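Long-range contacts in ASCH domain-containing protein (Enterococcus faecalis, PDB 1T62), which is of unknown function but has an ASCH domain with a PUA-like fold, which may bind RNA: residues 84-89 / 145-150; 24-29 / 70-75. All blocks are in the same frame, centred on the assembly; numbering follows the deposited sequence.

Contact 1 of 2, residues 84-89 / 145-150; sequences IIRTTK and SFEVVD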
loop_
_atom_site.group_PDB
_atom_site.type_symbol
_atom_site.label_atom_id
_atom_site.label_comp_id
_atom_site.label_asym_id
_atom_site.label_seq_id
_atom_site.Cartn_x
_atom_site.Cartn_y
_atom_site.Cartn_z
ATOM N N ILE B 84 9.228 5.351 10.768
ATOM C CA ILE B 84 8.672 6.619 11.194
ATOM C C ILE B 84 9.790 7.670 11.063
ATOM O O ILE B 84 10.968 7.386 11.293
ATOM C CB ILE B 84 8.060 6.538 12.631
ATOM C CG1 ILE B 84 8.638 7.627 13.510
ATOM C CG2 ILE B 84 8.232 5.174 13.223
ATOM C CD1 ILE B 84 7.814 8.875 13.454
ATOM N N ILE B 85 9.414 8.878 10.649
ATOM C CA ILE B 85 10.382 9.935 10.427
ATOM C C ILE B 85 10.073 11.238 11.151
ATOM O O ILE B 85 8.932 11.503 11.530
ATOM C CB ILE B 85 10.472 10.228 8.937
ATOM C CG1 ILE B 85 9.136 10.767 8.433
ATOM C CG2 ILE B 85 10.768 8.949 8.189
ATOM C CD1 ILE B 85 9.178 11.253 7.020
ATOM N N ARG B 86 11.099 12.057 11.334
ATOM C CA ARG B 86 10.915 13.341 11.989
ATOM C C ARG B 86 11.336 14.473 11.061
ATOM O O ARG B 86 12.424 14.442 10.480
ATOM C CB ARG B 86 11.724 13.423 13.275
ATOM C CG ARG B 86 11.095 14.378 14.235
ATOM C CD ARG B 86 12.005 15.495 14.636
ATOM N NE ARG B 86 12.824 15.124 15.780
ATOM C CZ ARG B 86 13.973 14.482 15.672
ATOM N NH1 ARG B 86 14.412 14.155 14.467
ATOM N NH2 ARG B 86 14.673 14.179 16.752
ATOM N N THR B 87 10.473 15.471 10.922
ATOM C CA THR B 87 10.760 16.607 10.057
ATOM C C THR B 87 11.606 17.637 10.798
ATOM O O THR B 87 11.211 18.131 11.848
ATOM C CB THR B 87 9.449 17.274 9.578
ATOM O OG1 THR B 87 8.598 16.286 8.973
ATOM C CG2 THR B 87 9.746 18.349 8.563
ATOM N N THR B 88 12.779 17.948 10.254
ATOM C CA THR B 88 13.676 18.920 10.869
ATOM C C THR B 88 13.582 20.249 10.141
ATOM O O THR B 88 14.156 21.244 10.580
ATOM C CB THR B 88 15.153 18.463 10.802
ATOM O OG1 THR B 88 15.497 18.149 9.447
ATOM C CG2 THR B 88 15.387 17.236 11.651
ATOM N N LYS B 89 12.845 20.274 9.034
ATOM C CA LYS B 89 12.732 21.497 8.242
ATOM C C LYS B 89 11.523 21.497 7.310
ATOM O O LYS B 89 11.227 20.507 6.677
ATOM C CB LYS B 89 14.024 21.644 7.433
ATOM C CG LYS B 89 14.151 22.861 6.541
ATOM C CD LYS B 89 15.489 22.803 5.811
ATOM C CE LYS B 89 15.623 23.924 4.825
ATOM N NZ LYS B 89 14.461 23.948 3.901
ATOM N N SER B 145 12.217 18.258 5.166
ATOM C CA SER B 145 13.496 17.597 5.337
ATOM C C SER B 145 13.350 16.852 6.650
ATOM O O SER B 145 13.122 17.448 7.702
ATOM C CB SER B 145 14.609 18.620 5.390
ATOM O OG SER B 145 14.689 19.288 4.142
ATOM N N PHE B 146 13.461 15.533 6.565
ATOM C CA PHE B 146 13.279 14.665 7.713
ATOM C C PHE B 146 14.438 13.693 7.917
ATOM O O PHE B 146 15.361 13.623 7.102
ATOM C CB PHE B 146 11.996 13.848 7.508
ATOM C CG PHE B 146 11.965 13.110 6.194
ATOM C CD1 PHE B 146 11.510 13.737 5.035
ATOM C CD2 PHE B 146 12.486 11.817 6.092
ATOM C CE1 PHE B 146 11.575 13.096 3.796
ATOM C CE2 PHE B 146 12.559 11.164 4.852
ATOM C CZ PHE B 146 12.103 11.808 3.705
ATOM N N GLU B 147 14.359 12.944 9.017
ATOM C CA GLU B 147 15.335 11.922 9.344
ATOM C C GLU B 147 14.581 10.674 9.799
ATOM O O GLU B 147 13.585 10.775 10.515
ATOM C CB GLU B 147 16.315 12.404 10.427
ATOM C CG GLU B 147 15.743 12.893 11.753
ATOM C CD GLU B 147 16.847 13.486 12.655
ATOM O OE1 GLU B 147 16.551 14.012 13.750
ATOM O OE2 GLU B 147 18.034 13.427 12.256
ATOM N N VAL B 148 15.017 9.503 9.336
ATOM C CA VAL B 148 14.368 8.262 9.731
ATOM C C VAL B 148 14.680 8.042 11.194
ATOM O O VAL B 148 15.831 7.851 11.598
ATOM C CB VAL B 148 14.840 7.075 8.889
ATOM C CG1 VAL B 148 14.532 5.750 9.617
ATOM C CG2 VAL B 148 14.122 7.113 7.546
ATOM N N VAL B 149 13.615 8.064 11.974
ATOM C CA VAL B 149 13.684 7.974 13.421
ATOM C C VAL B 149 13.334 6.590 14.000
ATOM O O VAL B 149 13.510 6.349 15.181
ATOM C CB VAL B 149 12.771 9.119 13.975
ATOM C CG1 VAL B 149 11.641 8.567 14.806
ATOM C CG2 VAL B 149 13.609 10.144 14.687
ATOM N N ASP B 150 12.857 5.679 13.161
ATOM C CA ASP B 150 12.497 4.341 13.616
ATOM C C ASP B 150 12.083 3.469 12.425
ATOM O O ASP B 150 11.445 3.944 11.489
ATOM C CB ASP B 150 11.357 4.436 14.636
ATOM C CG ASP B 150 11.058 3.104 15.332
ATOM O OD1 ASP B 150 10.193 3.099 16.239
ATOM O OD2 ASP B 150 11.667 2.061 14.989
#
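Antiparallel pairing of two neighbouring strands of the central mixed sheet joins Ile84-Thr87 to Ser145-Asp150, and a classic beta bulge sits near each end. In the first bulge Val149 and Asp150 both face Ile84. Val149 N gives Ile84 O a bond of 2.8 Å, and the bond from Asp150 N to the same oxygen is weak. Ile84 N returns a bond to Asp150 O. Arg86 and Glu147 form the hydrogen-bonded pair in the middle, each N donating to the other's O. In the second bulge Thr88 and Lys89 both face Ser145. Thr88 N reaches Ser145 O at 2.6 Å, nearly along the C=O axis. Thr88 OG1 donates to the same Ser145 O at 3.0 Å from above the carbonyl plane. A Thr88 chi1 of 53° puts OG1 between the backbone N and carbonyl carbon.

On the face of Ile85 and Phe146, Ile85 CD1 lies over the Phe146 ring in a CH-pi contact, 3.7 Å from the centroid and displaced toward the rim. The side chains of Phe28 and Val43 also touch Phe146. Ile84 CG1 packs on CG1 of the bulged Val149 at 3.4 Å, and Phe8 and Phe12 of helix 2-16 adjoin this pair. On the other face, that of Ile84, Arg86 and Glu147 run side by side and form a salt bridge, but the positions of its end atoms are doubtful. Asp150 is bridged to Lys15 of the same helix. The classic beta bulge is a feature of antiparallel sheets, here between strands 81-94 and 140-151 of the ASCH domain.

Contact 2 of 2, residues 24-29 / 70-75; sequences DVWMFG and QYDIIL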
loop_
_atom_site.group_PDB
_atom_site.type_symbol
_atom_site.label_atom_id
_atom_site.label_comp_id
_atom_site.label_asym_id
_atom_site.label_seq_id
_atom_site.Cartn_x
_atom_site.Cartn_y
_atom_site.Cartn_z
ATOM N N ASP B 24 0.140 11.491 11.132
ATOM C CA ASP B 24 -0.472 11.053 9.892
ATOM C C ASP B 24 0.344 9.854 9.408
ATOM O O ASP B 24 1.546 9.755 9.697
ATOM C CB ASP B 24 -0.385 12.164 8.849
ATOM C CG ASP B 24 -0.996 13.465 9.324
ATOM O OD1 ASP B 24 -0.507 14.537 8.900
ATOM O OD2 ASP B 24 -1.969 13.418 10.109
ATOM N N VAL B 25 -0.304 8.932 8.697
ATOM C CA VAL B 25 0.393 7.774 8.153
ATOM C C VAL B 25 0.105 7.798 6.662
ATOM O O VAL B 25 -1.014 8.077 6.260
ATOM C CB VAL B 25 -0.102 6.439 8.779
ATOM C CG1 VAL B 25 -0.251 6.594 10.285
ATOM C CG2 VAL B 25 -1.389 5.998 8.149
ATOM N N TRP B 26 1.111 7.527 5.840
ATOM C CA TRP B 26 0.934 7.559 4.393
ATOM C C TRP B 26 2.103 6.906 3.712
ATOM O O TRP B 26 3.124 6.669 4.343
ATOM C CB TRP B 26 0.840 9.004 3.898
ATOM C CG TRP B 26 1.764 9.984 4.598
ATOM C CD1 TRP B 26 1.508 10.660 5.755
ATOM C CD2 TRP B 26 3.086 10.371 4.198
ATOM N NE1 TRP B 26 2.584 11.442 6.103
ATOM C CE2 TRP B 26 3.567 11.287 5.165
ATOM C CE3 TRP B 26 3.915 10.033 3.119
ATOM C CZ2 TRP B 26 4.841 11.873 5.087
ATOM C CZ3 TRP B 26 5.198 10.620 3.043
ATOM C CH2 TRP B 26 5.639 11.530 4.027
ATOM N N MET B 27 1.952 6.597 2.429
ATOM C CA MET B 27 3.048 6.008 1.678
ATOM C C MET B 27 3.470 7.079 0.681
ATOM O O MET B 27 2.697 7.997 0.407
ATOM C CB MET B 27 2.620 4.718 0.965
ATOM C CG MET B 27 1.702 4.893 -0.214
ATOM S SD MET B 27 1.233 3.294 -0.935
ATOM C CE MET B 27 2.250 3.225 -2.328
ATOM N N PHE B 28 4.695 6.994 0.164
ATOM C CA PHE B 28 5.175 7.991 -0.785
ATOM C C PHE B 28 4.640 7.705 -2.163
ATOM O O PHE B 28 4.454 6.551 -2.534
ATOM C CB PHE B 28 6.692 7.980 -0.847
ATOM C CG PHE B 28 7.352 8.662 0.301
ATOM C CD1 PHE B 28 7.639 10.011 0.245
ATOM C CD2 PHE B 28 7.735 7.943 1.424
ATOM C CE1 PHE B 28 8.312 10.634 1.290
ATOM C CE2 PHE B 28 8.406 8.551 2.480
ATOM C CZ PHE B 28 8.701 9.900 2.418
ATOM N N GLY B 29 4.387 8.759 -2.926
ATOM C CA GLY B 29 3.894 8.572 -4.276
ATOM C C GLY B 29 2.413 8.799 -4.441
ATOM O O GLY B 29 1.789 9.494 -3.644
ATOM N N GLN B 70 7.487 17.669 13.612
ATOM C CA GLN B 70 6.414 16.679 13.615
ATOM C C GLN B 70 6.880 15.315 13.120
ATOM O O GLN B 70 7.960 15.191 12.546
ATOM C CB GLN B 70 5.270 17.139 12.727
ATOM C CG GLN B 70 5.636 17.129 11.262
ATOM C CD GLN B 70 4.430 17.154 10.354
ATOM O OE1 GLN B 70 3.642 18.100 10.365
ATOM N NE2 GLN B 70 4.280 16.109 9.555
ATOM N N TYR B 71 6.048 14.298 13.343
ATOM C CA TYR B 71 6.347 12.936 12.908
ATOM C C TYR B 71 5.347 12.413 11.881
ATOM O O TYR B 71 4.201 12.857 11.804
ATOM C CB TYR B 71 6.350 11.960 14.082
ATOM C CG TYR B 71 7.396 12.218 15.131
ATOM C CD1 TYR B 71 7.140 13.074 16.199
ATOM C CD2 TYR B 71 8.631 11.583 15.073
ATOM C CE1 TYR B 71 8.087 13.286 17.188
ATOM C CE2 TYR B 71 9.593 11.788 16.049
ATOM C CZ TYR B 71 9.319 12.642 17.107
ATOM O OH TYR B 71 10.283 12.878 18.067
ATOM N N ASP B 72 5.805 11.454 11.094
ATOM C CA ASP B 72 4.971 10.834 10.090
ATOM C C ASP B 72 5.290 9.355 10.016
ATOM O O ASP B 72 6.451 8.969 9.884
ATOM C CB ASP B 72 5.210 11.455 8.725
ATOM C CG ASP B 72 4.776 12.893 8.662
ATOM O OD1 ASP B 72 5.486 13.746 9.240
ATOM O OD2 ASP B 72 3.726 13.165 8.039
ATOM N N ILE B 73 4.257 8.527 10.126
ATOM C CA ILE B 73 4.443 7.096 10.023
ATOM C C ILE B 73 4.424 6.826 8.520
ATOM O O ILE B 73 3.522 7.275 7.820
ATOM C CB ILE B 73 3.304 6.361 10.760
ATOM C CG1 ILE B 73 3.361 6.724 12.249
ATOM C CG2 ILE B 73 3.435 4.863 10.590
ATOM C CD1 ILE B 73 2.190 6.221 13.077
ATOM N N ILE B 74 5.433 6.122 8.018
ATOM C CA ILE B 74 5.528 5.836 6.585
ATOM C C ILE B 74 5.192 4.401 6.185
ATOM O O ILE B 74 5.720 3.451 6.760
ATOM C CB ILE B 74 6.932 6.142 6.079
ATOM C CG1 ILE B 74 7.235 7.623 6.275
ATOM C CG2 ILE B 74 7.063 5.719 4.644
ATOM C CD1 ILE B 74 6.266 8.533 5.568
ATOM N N LEU B 75 4.327 4.249 5.185
ATOM C CA LEU B 75 3.934 2.927 4.708
ATOM C C LEU B 75 4.637 2.609 3.409
ATOM O O LEU B 75 5.011 3.521 2.669
ATOM C CB LEU B 75 2.432 2.871 4.469
ATOM C CG LEU B 75 1.558 3.086 5.699
ATOM C CD1 LEU B 75 0.098 3.021 5.300
ATOM C CD2 LEU B 75 1.869 2.017 6.733
#
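Strands 24-27 and 71-75 run parallel at one border of the mixed sheet of this PUA-like fold, with 24-27 one of the two outermost strands within the chain. Their backbones are joined by three hydrogen bonds. Ile73 N donates to Asp24 O, and Trp26 N to Ile73 O. Leu75 N then donates to Trp26 O at 2.8 Å. Residue Ile73 is thus gripped through both its N and its O, as in a regular parallel ladder.

The apolar contacts fall on two faces. On one, Val25 and Ile73 lie side by side and point the same way, with Val25 CG1 3.6 Å from Ile73 CB. Val5 of helix 2-16 touches both. On the other face the Trp26 indole meets Ile74. Methyl CD1 of Ile74 sits over the six-membered ring, 3.4 Å from its centroid and only 12° off the normal. Two residues on, the Phe28 ring has Trp26 CZ3 over its centre, 3.5 Å above the plane. Atom CE2 of Phe28 also reaches Ile74 CD1, at 3.8 Å. The Trp26 ring is stacked as well with His165 of the second subunit, part of its C-terminal histidine tag.

The polar side chains gather around the buried Asp72. Asp24 OD1 lies 4.5 Å from Asp72 OD2, a pair of like charges that may raise the proton affinity of either group. Each oxygen of Asp72 accepts one side-chain bond. Gln70 NE2 donates to the syn lone pair of Asp72 OD1. Trp26 NE1 reaches Asp72 OD2 on its anti side at 2.8 Å, with that oxygen almost in the indole plane.

In the fold
Contacts 1 and 2 belong to the same sheet. Strand 71-75 of contact 2 pairs with strand 81-94 of contact 1, through probable backbone bonds from Thr87 to Gln70 and from Ile85 to Asp72. Contact 1 is antiparallel and lies inside the strand order; contact 2 is parallel and lies at one border. Both mix buried and exposed residues, but contact 2 is nearer the centre of the chain and also meets the second subunit, whereas contact 1 touches no other chain of the assembly. Helix 2-16 packs against both. Each has a methyl over an aromatic ring. Contact 1 differs by its two bulges, contact 2 by the buried Asp72, bonded by Trp26 and Gln70.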